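Synaptic vesicle membrane protein VAT-1 homolog-like (Homo sapiens, PDB 4A27) probably acts as an oxidoreductase of the quinone oxidoreductase branch of the zinc-containing alcohol dehydrogenase family, though its own reaction is not established. Local coordinates at residues 20-25 with 97-102; 135-140 with 233-238; 180-185 with 333-338. All blocks are in the same frame, centred on the assembly; numbering follows the deposited sequence.

Interaction 1 (20-25 with 97-102); sequences LFRKAM and WAEVVC
Met25 lays its thioether chain obliquely across the side chain of Val100, with no hydrogen bond between the two segments. Met25 CG stands 4.0 Å from Val100 CB, and farther along the chain Met25 SD lies 4.0 Å from Val100 CG2. Because CG is anti to the backbone N of Met25 (chi1 -162°) and the chain bends only at chi3 (-68°), the methyl CE folds back and also comes near CG2. Both residues touch Lys34 of strand 32-42 as well. The contact lies in the GroES-like part of the medium-chain dehydrogenase fold, where the loop that follows strand 18-23 passes the start of strand 100-104. A serine in place of Met25 would probably leave one side of Val100 without its apolar cover and open a gap beside CG2. The second approach is looser and probably no more than a weak attraction of opposite charges: Arg22 NH1 is 4.4 Å from Glu99 OE1, beyond salt-bridge length, and the oxygen lies well out of the guanidinium plane, so no N-H points at it. Each group is hydrogen-bonded elsewhere, Arg22 NH1 to the carbonyl of Glu3 and Glu99 OE1 to the backbone N of Arg5.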
ATOM      1  N   LEU A  20       8.337  36.419  22.255  1.00 63.71           N
ATOM      2  CA  LEU A  20       9.536  35.874  22.890  1.00 70.20           C
ATOM      3  C   LEU A  20       9.447  36.055  24.405  1.00 70.88           C
ATOM      4  O   LEU A  20       8.899  37.051  24.884  1.00 65.71           O
ATOM      5  CB  LEU A  20      10.798  36.535  22.344  1.00 65.30           C
ATOM      6  CG  LEU A  20      11.251  35.895  21.029  1.00 80.83           C
ATOM      7  CD1 LEU A  20      12.082  36.890  20.225  1.00 66.08           C
ATOM      8  CD2 LEU A  20      12.020  34.581  21.309  1.00 60.23           C
ATOM      9  N   PHE A  21       9.975  35.084  25.148  1.00 52.92           N
ATOM     10  CA  PHE A  21       9.964  35.123  26.602  1.00 52.58           C
ATOM     11  C   PHE A  21      10.978  34.225  27.254  1.00 56.90           C
ATOM     12  O   PHE A  21      11.627  33.431  26.600  1.00 54.70           O
ATOM     13  CB  PHE A  21       8.576  34.716  27.043  1.00 72.20           C
ATOM     14  CG  PHE A  21       7.591  35.799  26.812  1.00120.65           C
ATOM     15  CD1 PHE A  21       7.849  37.081  27.286  1.00135.48           C
ATOM     16  CD2 PHE A  21       6.471  35.590  26.041  1.00148.15           C
ATOM     17  CE1 PHE A  21       6.988  38.105  27.031  1.00115.04           C
ATOM     18  CE2 PHE A  21       5.601  36.630  25.787  1.00 92.77           C
ATOM     19  CZ  PHE A  21       5.865  37.885  26.284  1.00 97.52           C
ATOM     20  N   ARG A  22      11.118  34.362  28.561  1.00 48.45           N
ATOM     21  CA  ARG A  22      12.119  33.604  29.282  1.00 58.46           C
ATOM     22  C   ARG A  22      11.470  32.448  29.960  1.00 47.58           C
ATOM     23  O   ARG A  22      10.327  32.546  30.348  1.00 62.04           O
ATOM     24  CB  ARG A  22      12.803  34.478  30.309  1.00 60.47           C
ATOM     25  CG  ARG A  22      13.675  35.538  29.652  1.00 65.88           C
ATOM     26  CD  ARG A  22      15.142  35.100  29.655  1.00 66.54           C
ATOM     27  NE  ARG A  22      15.973  36.023  28.890  1.00 68.36           N
ATOM     28  CZ  ARG A  22      17.156  35.696  28.391  1.00 59.14           C
ATOM     29  NH1 ARG A  22      17.655  34.469  28.574  1.00 56.81           N
ATOM     30  NH2 ARG A  22      17.833  36.595  27.693  1.00 64.35           N
ATOM     31  N   LYS A  23      12.206  31.357  30.103  1.00 58.91           N
ATOM     32  CA  LYS A  23      11.658  30.134  30.625  1.00 64.26           C
ATOM     33  C   LYS A  23      12.676  29.362  31.456  1.00 73.29           C
ATOM     34  O   LYS A  23      13.876  29.475  31.217  1.00 56.73           O
ATOM     35  CB  LYS A  23      11.224  29.313  29.424  1.00 80.41           C
ATOM     36  CG  LYS A  23      10.552  27.999  29.703  1.00 75.62           C
ATOM     37  CD  LYS A  23       9.771  27.511  28.481  1.00 73.39           C
ATOM     38  CE  LYS A  23       8.792  26.400  28.820  1.00 85.89           C
ATOM     39  NZ  LYS A  23       9.383  25.411  29.761  1.00 66.90           N
ATOM     40  N   ALA A  24      12.194  28.588  32.430  1.00 61.69           N
ATOM     41  CA  ALA A  24      13.042  27.645  33.160  1.00 78.19           C
ATOM     42  C   ALA A  24      13.720  26.685  32.176  1.00 62.94           C
ATOM     43  O   ALA A  24      13.066  26.081  31.342  1.00 53.27           O
ATOM     44  CB  ALA A  24      12.196  26.843  34.178  1.00 60.63           C
ATOM     45  N   MET A  25      15.029  26.534  32.294  1.00 67.45           N
ATOM     46  CA  MET A  25      15.726  25.564  31.488  1.00 70.50           C
ATOM     47  C   MET A  25      15.288  24.156  31.951  1.00 71.08           C
ATOM     48  O   MET A  25      15.324  23.873  33.133  1.00 76.17           O
ATOM     49  CB  MET A  25      17.226  25.717  31.667  1.00 66.50           C
ATOM     50  CG  MET A  25      18.005  25.061  30.556  1.00 69.73           C
ATOM     51  SD  MET A  25      19.740  25.455  30.697  1.00 71.72           S
ATOM     52  CE  MET A  25      19.639  27.209  30.305  1.00 56.17           C
ATOM     53  N   TRP A  97      11.096  25.271  19.858  1.00 41.05           N
ATOM     54  CA  TRP A  97      11.492  26.665  19.627  1.00 51.35           C
ATOM     55  C   TRP A  97      12.039  27.384  20.865  1.00 57.88           C
ATOM     56  O   TRP A  97      11.485  28.387  21.309  1.00 48.02           O
ATOM     57  CB  TRP A  97      10.339  27.485  19.030  1.00 38.87           C
ATOM     58  CG  TRP A  97       9.879  26.977  17.700  1.00 42.33           C
ATOM     59  CD1 TRP A  97      10.471  25.995  16.936  1.00 45.65           C
ATOM     60  CD2 TRP A  97       8.787  27.476  16.918  1.00 44.07           C
ATOM     61  NE1 TRP A  97       9.784  25.835  15.759  1.00 43.68           N
ATOM     62  CE2 TRP A  97       8.739  26.710  15.726  1.00 38.62           C
ATOM     63  CE3 TRP A  97       7.802  28.450  17.138  1.00 54.92           C
ATOM     64  CZ2 TRP A  97       7.768  26.907  14.740  1.00 41.36           C
ATOM     65  CZ3 TRP A  97       6.849  28.652  16.174  1.00 45.34           C
ATOM     66  CH2 TRP A  97       6.829  27.873  14.984  1.00 44.77           C
ATOM     67  N   ALA A  98      13.167  26.900  21.363  1.00 54.29           N
ATOM     68  CA  ALA A  98      13.792  27.402  22.581  1.00 56.85           C
ATOM     69  C   ALA A  98      15.293  27.139  22.478  1.00 49.52           C
ATOM     70  O   ALA A  98      15.747  26.339  21.643  1.00 43.69           O
ATOM     71  CB  ALA A  98      13.202  26.721  23.824  1.00 42.34           C
ATOM     72  N   GLU A  99      16.060  27.829  23.305  1.00 42.82           N
ATOM     73  CA  GLU A  99      17.499  27.667  23.339  1.00 50.09           C
ATOM     74  C   GLU A  99      17.931  26.293  23.818  1.00 42.15           C
ATOM     75  O   GLU A  99      19.025  25.838  23.472  1.00 47.46           O
ATOM     76  CB  GLU A  99      18.137  28.777  24.211  1.00 57.52           C
ATOM     77  CG  GLU A  99      18.069  30.139  23.532  1.00 55.82           C
ATOM     78  CD  GLU A  99      18.617  31.302  24.356  1.00 55.23           C
ATOM     79  OE1 GLU A  99      18.374  31.362  25.584  1.00 51.63           O
ATOM     80  OE2 GLU A  99      19.266  32.174  23.742  1.00 70.84           O
ATOM     81  N   VAL A 100      17.108  25.656  24.655  1.00 44.81           N
ATOM     82  CA  VAL A 100      17.397  24.320  25.189  1.00 43.26           C
ATOM     83  C   VAL A 100      16.144  23.450  25.199  1.00 51.92           C
ATOM     84  O   VAL A 100      15.020  23.932  25.452  1.00 49.25           O
ATOM     85  CB  VAL A 100      17.989  24.384  26.655  1.00 51.14           C
ATOM     86  CG1 VAL A 100      18.333  23.012  27.172  1.00 44.37           C
ATOM     87  CG2 VAL A 100      19.250  25.276  26.729  1.00 48.83           C
ATOM     88  N   VAL A 101      16.370  22.170  24.899  1.00 52.72           N
ATOM     89  CA  VAL A 101      15.340  21.162  24.697  1.00 52.93           C
ATOM     90  C   VAL A 101      15.776  19.862  25.364  1.00 44.60           C
ATOM     91  O   VAL A 101      16.920  19.431  25.222  1.00 47.93           O
ATOM     92  CB  VAL A 101      15.102  20.930  23.143  1.00 55.49           C
ATOM     93  CG1 VAL A 101      14.656  19.540  22.836  1.00 51.49           C
ATOM     94  CG2 VAL A 101      14.086  21.951  22.585  1.00 52.52           C
ATOM     95  N   CYS A 102      14.855  19.211  26.052  1.00 44.50           N
ATOM     96  CA  CYS A 102      15.052  17.853  26.510  1.00 46.55           C
ATOM     97  C   CYS A 102      14.078  16.953  25.747  1.00 52.28           C
ATOM     98  O   CYS A 102      12.933  17.333  25.509  1.00 56.72           O
ATOM     99  CB  CYS A 102      14.837  17.755  28.033  1.00 64.77           C
ATOM    100  SG  CYS A 102      16.229  18.475  29.012  1.00 66.12           S
TER

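Interaction 2 (135-140 with 233-238); sequences FEVANL and TYILYG. With EDO (1,2-ethanediol), chain C.
Ile235 pushes its terminal methyl against Val137 at the end of helix 124-137, and here the packing is closest: Val137 CG1 and Ile235 CD1 are 3.6 Å apart. The two side chains lie alongside each other, running in opposite senses, and Ile235 CD1 is also 3.9 Å from Val137 CB. Ile235 reaches this far because CG1 is anti to its carbonyl carbon (chi1 -52°) and chi2 is fully extended at 180°. Ile235 CD1 also lies 4.1 Å from Ala138 CB, where the chain has just left helical geometry. Strand 232-237 belongs to the six-stranded parallel sheet, order 3-2-1-4-5-6, of the Rossmann-type domain, which in relatives binds the nucleotide cofactor, and the helix end packs on it; Ala138 and Ile235 also touch strand 209-215, while Val137 meets Leu231 of the second subunit. Toward Thr233 the contact changes character, since Ala138 CB comes no nearer than 4.5 Å to Thr233 CB and small molecules join the two segments. A water lies 2.6 Å from Thr233 OG1 and gives a weak bond to the carbonyl of Val137. A 1,2-ethanediol, probably from the crystallisation liquor, accepts a hydrogen bond from Asn139 N at its O2 (2.8 Å, N-H...O angle 149°), and its O1 sits 2.8 Å from Thr233 OG1.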
ATOM      1  N   PHE A 135       8.399   4.209   0.407  1.00 30.67           N
ATOM      2  CA  PHE A 135       8.913   2.872   0.548  1.00 37.27           C
ATOM      3  C   PHE A 135       8.235   2.021   1.614  1.00 40.32           C
ATOM      4  O   PHE A 135       8.335   0.818   1.539  1.00 40.83           O
ATOM      5  CB  PHE A 135      10.421   2.893   0.805  1.00 37.47           C
ATOM      6  CG  PHE A 135      11.194   3.609  -0.245  1.00 36.20           C
ATOM      7  CD1 PHE A 135      11.364   3.033  -1.511  1.00 45.75           C
ATOM      8  CD2 PHE A 135      11.814   4.834   0.024  1.00 35.88           C
ATOM      9  CE1 PHE A 135      12.112   3.705  -2.521  1.00 39.35           C
ATOM     10  CE2 PHE A 135      12.571   5.502  -0.964  1.00 41.66           C
ATOM     11  CZ  PHE A 135      12.707   4.927  -2.242  1.00 39.90           C
ATOM     12  N   GLU A 136       7.522   2.625   2.569  1.00 40.50           N
ATOM     13  CA  GLU A 136       6.780   1.858   3.552  1.00 41.63           C
ATOM     14  C   GLU A 136       5.272   1.857   3.277  1.00 49.79           C
ATOM     15  O   GLU A 136       4.671   0.814   3.353  1.00 57.69           O
ATOM     16  CB  GLU A 136       7.120   2.313   4.939  1.00 43.73           C
ATOM     17  CG  GLU A 136       8.601   2.058   5.296  1.00 42.34           C
ATOM     18  CD  GLU A 136       8.926   0.568   5.543  1.00 61.29           C
ATOM     19  OE1 GLU A 136       7.983  -0.230   5.700  1.00 57.39           O
ATOM     20  OE2 GLU A 136      10.123   0.195   5.573  1.00 59.60           O
ATOM     21  N   VAL A 137       4.673   2.982   2.877  1.00 44.99           N
ATOM     22  CA  VAL A 137       3.259   2.982   2.528  1.00 40.11           C
ATOM     23  C   VAL A 137       3.104   2.477   1.081  1.00 50.76           C
ATOM     24  O   VAL A 137       2.572   1.400   0.842  1.00 47.22           O
ATOM     25  CB  VAL A 137       2.621   4.353   2.746  1.00 51.95           C
ATOM     26  CG1 VAL A 137       1.182   4.315   2.324  1.00 47.59           C
ATOM     27  CG2 VAL A 137       2.762   4.767   4.212  1.00 44.95           C
ATOM     28  N   ALA A 138       3.622   3.226   0.118  1.00 35.82           N
ATOM     29  CA  ALA A 138       3.742   2.735  -1.204  1.00 35.65           C
ATOM     30  C   ALA A 138       4.993   1.881  -1.174  1.00 34.23           C
ATOM     31  O   ALA A 138       5.710   1.848  -0.152  1.00 40.25           O
ATOM     32  CB  ALA A 138       3.875   3.926  -2.185  1.00 32.71           C
ATOM     33  N   ASN A 139       5.254   1.182  -2.263  1.00 35.06           N
ATOM     34  CA  ASN A 139       6.503   0.383  -2.417  1.00 34.19           C
ATOM     35  C   ASN A 139       7.066   0.820  -3.771  1.00 32.38           C
ATOM     36  O   ASN A 139       6.949   0.099  -4.741  1.00 31.67           O
ATOM     37  CB  ASN A 139       6.147  -1.134  -2.402  1.00 32.69           C
ATOM     38  CG  ASN A 139       7.337  -2.041  -2.659  1.00 39.05           C
ATOM     39  OD1 ASN A 139       8.490  -1.641  -2.508  1.00 37.56           O
ATOM     40  ND2 ASN A 139       7.048  -3.283  -3.090  1.00 34.69           N
ATOM     41  N   LEU A 140       7.653   2.012  -3.833  1.00 29.89           N
ATOM     42  CA  LEU A 140       8.244   2.529  -5.063  1.00 35.53           C
ATOM     43  C   LEU A 140       9.342   1.632  -5.589  1.00 34.56           C
ATOM     44  O   LEU A 140      10.266   1.310  -4.856  1.00 33.01           O
ATOM     45  CB  LEU A 140       8.822   3.940  -4.861  1.00 33.12           C
ATOM     46  CG  LEU A 140       9.486   4.583  -6.081  1.00 33.97           C
ATOM     47  CD1 LEU A 140       8.457   4.859  -7.238  1.00 31.50           C
ATOM     48  CD2 LEU A 140      10.207   5.857  -5.639  1.00 34.24           C
ATOM     49  N   THR A 233      -1.461   3.930  -5.595  1.00 34.74           N
ATOM     50  CA  THR A 233      -1.634   4.348  -4.178  1.00 35.17           C
ATOM     51  C   THR A 233      -1.720   5.868  -4.089  1.00 43.55           C
ATOM     52  O   THR A 233      -0.863   6.583  -4.600  1.00 34.30           O
ATOM     53  CB  THR A 233      -0.443   3.931  -3.303  1.00 46.21           C
ATOM     54  OG1 THR A 233      -0.233   2.516  -3.406  1.00 39.14           O
ATOM     55  CG2 THR A 233      -0.681   4.307  -1.845  1.00 44.98           C
ATOM     56  N   TYR A 234      -2.797   6.345  -3.494  1.00 34.82           N
ATOM     57  CA  TYR A 234      -2.956   7.743  -3.183  1.00 38.08           C
ATOM     58  C   TYR A 234      -2.686   7.917  -1.682  1.00 36.77           C
ATOM     59  O   TYR A 234      -3.267   7.203  -0.875  1.00 40.84           O
ATOM     60  CB  TYR A 234      -4.377   8.176  -3.579  1.00 39.75           C
ATOM     61  CG  TYR A 234      -4.704   9.611  -3.296  1.00 53.22           C
ATOM     62  CD1 TYR A 234      -4.418  10.612  -4.209  1.00 53.29           C
ATOM     63  CD2 TYR A 234      -5.360   9.954  -2.133  1.00 66.30           C
ATOM     64  CE1 TYR A 234      -4.737  11.925  -3.943  1.00 55.39           C
ATOM     65  CE2 TYR A 234      -5.702  11.250  -1.870  1.00 58.38           C
ATOM     66  CZ  TYR A 234      -5.378  12.234  -2.768  1.00 62.29           C
ATOM     67  OH  TYR A 234      -5.718  13.525  -2.467  1.00 78.71           O
ATOM     68  N   ILE A 235      -1.813   8.861  -1.325  1.00 31.27           N
ATOM     69  CA  ILE A 235      -1.393   9.090   0.039  1.00 35.48           C
ATOM     70  C   ILE A 235      -1.656  10.536   0.408  1.00 38.10           C
ATOM     71  O   ILE A 235      -1.154  11.488  -0.248  1.00 35.34           O
ATOM     72  CB  ILE A 235       0.123   8.725   0.230  1.00 32.05           C
ATOM     73  CG1 ILE A 235       0.393   7.331  -0.291  1.00 31.20           C
ATOM     74  CG2 ILE A 235       0.550   8.746   1.726  1.00 32.20           C
ATOM     75  CD1 ILE A 235       1.901   6.862  -0.158  1.00 29.81           C
ATOM     76  N   LEU A 236      -2.518  10.705   1.415  1.00 55.18           N
ATOM     77  CA  LEU A 236      -2.791  12.000   1.997  1.00 55.75           C
ATOM     78  C   LEU A 236      -1.931  12.197   3.241  1.00 45.36           C
ATOM     79  O   LEU A 236      -1.976  11.405   4.188  1.00 45.04           O
ATOM     80  CB  LEU A 236      -4.267  12.119   2.357  1.00 65.84           C
ATOM     81  CG  LEU A 236      -4.688  13.538   2.743  1.00 94.11           C
ATOM     82  CD1 LEU A 236      -4.575  14.496   1.544  1.00 80.36           C
ATOM     83  CD2 LEU A 236      -6.103  13.533   3.274  1.00 99.33           C
ATOM     84  N   TYR A 237      -1.141  13.256   3.249  1.00 42.80           N
ATOM     85  CA  TYR A 237      -0.288  13.527   4.392  1.00 46.40           C
ATOM     86  C   TYR A 237      -0.347  14.979   4.818  1.00 48.86           C
ATOM     87  O   TYR A 237      -0.917  15.813   4.110  1.00 49.13           O
ATOM     88  CB  TYR A 237       1.134  13.173   4.035  1.00 42.15           C
ATOM     89  CG  TYR A 237       1.778  14.110   3.033  1.00 40.59           C
ATOM     90  CD1 TYR A 237       1.608  13.918   1.660  1.00 46.26           C
ATOM     91  CD2 TYR A 237       2.550  15.168   3.451  1.00 42.83           C
ATOM     92  CE1 TYR A 237       2.238  14.732   0.746  1.00 44.40           C
ATOM     93  CE2 TYR A 237       3.146  16.013   2.555  1.00 47.11           C
ATOM     94  CZ  TYR A 237       3.008  15.765   1.207  1.00 48.82           C
ATOM     95  OH  TYR A 237       3.605  16.580   0.313  1.00 40.61           O
ATOM     96  N   GLY A 238       0.323  15.283   5.927  1.00 62.00           N
ATOM     97  CA  GLY A 238       0.142  16.561   6.632  1.00 86.33           C
ATOM     98  C   GLY A 238       0.762  17.739   5.912  1.00105.75           C
ATOM     99  O   GLY A 238       0.850  18.834   6.461  1.00120.97           O
TER
HETATM  100  C1  EDO C1387       2.148   1.211  -6.100  1.00 45.39           C
HETATM  101  O1  EDO C1387       0.755   1.417  -5.797  1.00 46.40           O
HETATM  102  C2  EDO C1387       2.967   1.430  -4.848  1.00 37.67           C
HETATM  103  O2  EDO C1387       3.756   0.281  -4.487  1.00 63.21           O
HETATM  104  O   HOH W   1       0.308   0.779  -1.498  1.00 58.38           O

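Interaction 3 (180-185 with 333-338); sequences HEAIKD and GNIGKL
Ile183 and Ile335 bring the two backbones to their closest approach, with CA atoms 8.1 Å apart, a spacing that leaves the contact to side chains. Segment 180-185 opens with the short helix 180-183, while 333-338 is a loop that leads into strand 337-341. Within that loop Gly336 has phi/psi of 87°/-164°, a conformation in which a side chain would collide with the carbonyl O of Ile335. The turn is braced by Asn334, whose ND2 donates to Gly336 O over 2.9 Å; the carbonyl oxygen lies close to the amide plane and the nitrogen lies in the carbonyl plane. Ile335 N is in turn hydrogen-bonded to Asp314 OD1, so polar bonds hold the backbone at Ile335 itself and at the residue after it.

From this loop Ile335 points at the helix and divides its branches between two neighbours. Its CD1 meets Ala182 CB at 3.7 Å, and its CG2 meets Ile183 CG2, also at 3.7 Å, the two isoleucines crossing at a slant. The split follows from chi1 of -69°, which sets CG1 beside the backbone N and CG2 beside the carbonyl carbon. Ile183 is buried and rests as well on Leu190 of strand 189-192, in the Rossmann-type sheet, whereas strand 337-341 is paired with strands 32-42 and 313-317 of the other sheet. The contact thus bridges the two parts of the fold. Across it only methyl groups touch, and no hydrogen bond links the segments, which implies a small, non-directional apolar contact, with the position of the loop probably fixed more by its own polar bonds than by this contact.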
ATOM      1  N   HIS A 180       9.251  27.594 -11.379  1.00 51.15           N
ATOM      2  CA  HIS A 180       9.605  26.528 -12.332  1.00 52.52           C
ATOM      3  C   HIS A 180      11.083  26.548 -12.735  1.00 59.83           C
ATOM      4  O   HIS A 180      11.696  25.487 -12.838  1.00 53.67           O
ATOM      5  CB  HIS A 180       8.689  26.536 -13.580  1.00 57.94           C
ATOM      6  CG  HIS A 180       7.283  26.042 -13.322  1.00 51.01           C
ATOM      7  ND1 HIS A 180       6.423  25.643 -14.331  1.00 48.54           N
ATOM      8  CD2 HIS A 180       6.604  25.860 -12.154  1.00 48.44           C
ATOM      9  CE1 HIS A 180       5.266  25.268 -13.797  1.00 50.89           C
ATOM     10  NE2 HIS A 180       5.354  25.385 -12.475  1.00 48.83           N
ATOM     11  N   GLU A 181      11.664  27.731 -12.935  1.00 53.10           N
ATOM     12  CA  GLU A 181      13.066  27.819 -13.388  1.00 62.51           C
ATOM     13  C   GLU A 181      14.000  27.274 -12.309  1.00 59.11           C
ATOM     14  O   GLU A 181      14.989  26.608 -12.629  1.00 73.83           O
ATOM     15  CB  GLU A 181      13.480  29.263 -13.802  1.00 50.92           C
ATOM     16  N   ALA A 182      13.686  27.561 -11.043  1.00 56.78           N
ATOM     17  CA  ALA A 182      14.508  27.113  -9.912  1.00 52.88           C
ATOM     18  C   ALA A 182      14.372  25.609  -9.576  1.00 53.36           C
ATOM     19  O   ALA A 182      15.330  24.994  -9.086  1.00 52.59           O
ATOM     20  CB  ALA A 182      14.211  27.959  -8.666  1.00 52.80           C
ATOM     21  N   ILE A 183      13.207  25.012  -9.816  1.00 49.89           N
ATOM     22  CA  ILE A 183      13.013  23.586  -9.445  1.00 47.56           C
ATOM     23  C   ILE A 183      12.878  22.621 -10.631  1.00 44.63           C
ATOM     24  O   ILE A 183      12.776  21.419 -10.436  1.00 50.17           O
ATOM     25  CB  ILE A 183      11.843  23.407  -8.480  1.00 50.96           C
ATOM     26  CG1 ILE A 183      10.513  23.662  -9.169  1.00 49.31           C
ATOM     27  CG2 ILE A 183      11.991  24.352  -7.311  1.00 48.06           C
ATOM     28  CD1 ILE A 183       9.332  23.355  -8.303  1.00 48.68           C
ATOM     29  N   LYS A 184      12.906  23.136 -11.860  1.00 46.85           N
ATOM     30  CA  LYS A 184      12.638  22.303 -13.030  1.00 47.49           C
ATOM     31  C   LYS A 184      13.591  21.119 -13.119  1.00 42.05           C
ATOM     32  O   LYS A 184      13.196  20.078 -13.551  1.00 41.53           O
ATOM     33  CB  LYS A 184      12.697  23.123 -14.348  1.00 57.77           C
ATOM     34  CG  LYS A 184      14.126  23.506 -14.815  1.00 72.26           C
ATOM     35  CD  LYS A 184      14.184  24.813 -15.643  1.00 77.79           C
ATOM     36  CE  LYS A 184      13.609  24.666 -17.038  1.00 94.53           C
ATOM     37  NZ  LYS A 184      13.520  25.977 -17.762  1.00 92.39           N
ATOM     38  N   ASP A 185      14.856  21.275 -12.738  1.00 42.84           N
ATOM     39  CA  ASP A 185      15.820  20.137 -12.842  1.00 52.67           C
ATOM     40  C   ASP A 185      15.634  19.061 -11.760  1.00 50.70           C
ATOM     41  O   ASP A 185      16.268  18.016 -11.815  1.00 54.67           O
ATOM     42  CB  ASP A 185      17.290  20.604 -12.810  1.00 49.19           C
ATOM     43  CG  ASP A 185      17.631  21.595 -13.931  1.00 70.54           C
ATOM     44  OD1 ASP A 185      16.876  21.699 -14.927  1.00 63.52           O
ATOM     45  OD2 ASP A 185      18.666  22.281 -13.799  1.00 87.50           O
ATOM     46  N   GLY A 333       5.299  30.860  -0.555  1.00 48.10           N
ATOM     47  CA  GLY A 333       6.352  31.556  -1.277  1.00 50.53           C
ATOM     48  C   GLY A 333       7.713  30.897  -1.258  1.00 56.77           C
ATOM     49  O   GLY A 333       8.632  31.361  -1.935  1.00 50.38           O
ATOM     50  N   ASN A 334       7.862  29.837  -0.459  1.00 51.74           N
ATOM     51  CA  ASN A 334       9.151  29.176  -0.282  1.00 40.71           C
ATOM     52  C   ASN A 334       9.504  28.103  -1.320  1.00 44.61           C
ATOM     53  O   ASN A 334       8.626  27.455  -1.884  1.00 44.27           O
ATOM     54  CB  ASN A 334       9.195  28.512   1.092  1.00 43.26           C
ATOM     55  CG  ASN A 334       8.062  27.539   1.287  1.00 45.07           C
ATOM     56  OD1 ASN A 334       6.904  27.931   1.315  1.00 44.86           O
ATOM     57  ND2 ASN A 334       8.380  26.277   1.410  1.00 33.84           N
ATOM     58  N   ILE A 335      10.807  27.901  -1.530  1.00 38.86           N
ATOM     59  CA  ILE A 335      11.340  26.719  -2.194  1.00 41.29           C
ATOM     60  C   ILE A 335      12.209  25.951  -1.172  1.00 38.95           C
ATOM     61  O   ILE A 335      13.325  26.352  -0.870  1.00 38.47           O
ATOM     62  CB  ILE A 335      12.198  27.107  -3.426  1.00 41.81           C
ATOM     63  CG1 ILE A 335      11.297  27.684  -4.500  1.00 48.99           C
ATOM     64  CG2 ILE A 335      12.923  25.897  -4.029  1.00 40.48           C
ATOM     65  CD1 ILE A 335      12.054  28.334  -5.675  1.00 49.10           C
ATOM     66  N   GLY A 336      11.705  24.844  -0.657  1.00 39.00           N
ATOM     67  CA  GLY A 336      12.423  24.142   0.410  1.00 39.92           C
ATOM     68  C   GLY A 336      12.061  24.685   1.778  1.00 46.39           C
ATOM     69  O   GLY A 336      11.070  25.400   1.955  1.00 35.44           O
ATOM     70  N   LYS A 337      12.887  24.352   2.747  1.00 38.68           N
ATOM     71  CA  LYS A 337      12.534  24.463   4.162  1.00 44.44           C
ATOM     72  C   LYS A 337      12.831  25.825   4.756  1.00 35.28           C
ATOM     73  O   LYS A 337      13.819  26.431   4.410  1.00 32.93           O
ATOM     74  CB  LYS A 337      13.405  23.460   4.933  1.00 45.54           C
ATOM     75  CG  LYS A 337      13.021  23.285   6.377  1.00 47.31           C
ATOM     76  CD  LYS A 337      12.101  22.125   6.575  1.00 41.63           C
ATOM     77  CE  LYS A 337      11.571  22.025   8.008  1.00 36.70           C
ATOM     78  NZ  LYS A 337      10.749  20.821   8.252  1.00 36.83           N
ATOM     79  N   LEU A 338      11.994  26.294   5.661  1.00 30.14           N
ATOM     80  CA  LEU A 338      12.302  27.515   6.395  1.00 33.77           C
ATOM     81  C   LEU A 338      12.870  27.080   7.727  1.00 32.00           C
ATOM     82  O   LEU A 338      12.341  26.184   8.357  1.00 33.42           O
ATOM     83  CB  LEU A 338      11.041  28.375   6.619  1.00 34.38           C
ATOM     84  CG  LEU A 338      10.454  28.979   5.344  1.00 44.68           C
ATOM     85  CD1 LEU A 338       9.865  27.872   4.453  1.00 36.84           C
ATOM     86  CD2 LEU A 338       9.438  30.040   5.721  1.00 34.38           C
TER

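Interactions 1 and 2 lie on opposite sides of the chain's centre, their centres about 35 Å apart, the first in the GroES-like part and the second on the parallel Rossmann-type sheet. Interaction 3 sits about 32 Å from interaction 1 and 22 Å from interaction 2, centre to centre, and none of the three touches another. Interactions 1 and 3 both reach the mixed sheet, through strands 100-104 and 337-341, each paired with strand 32-42. Along the chain interaction 1 closes before the others open, whereas 2 and 3 alternate their segments. After the Rossmann-type part the chain comes back to the mixed sheet in strand 337-341, and interaction 3 is where the loop before that strand meets the Rossmann-type part.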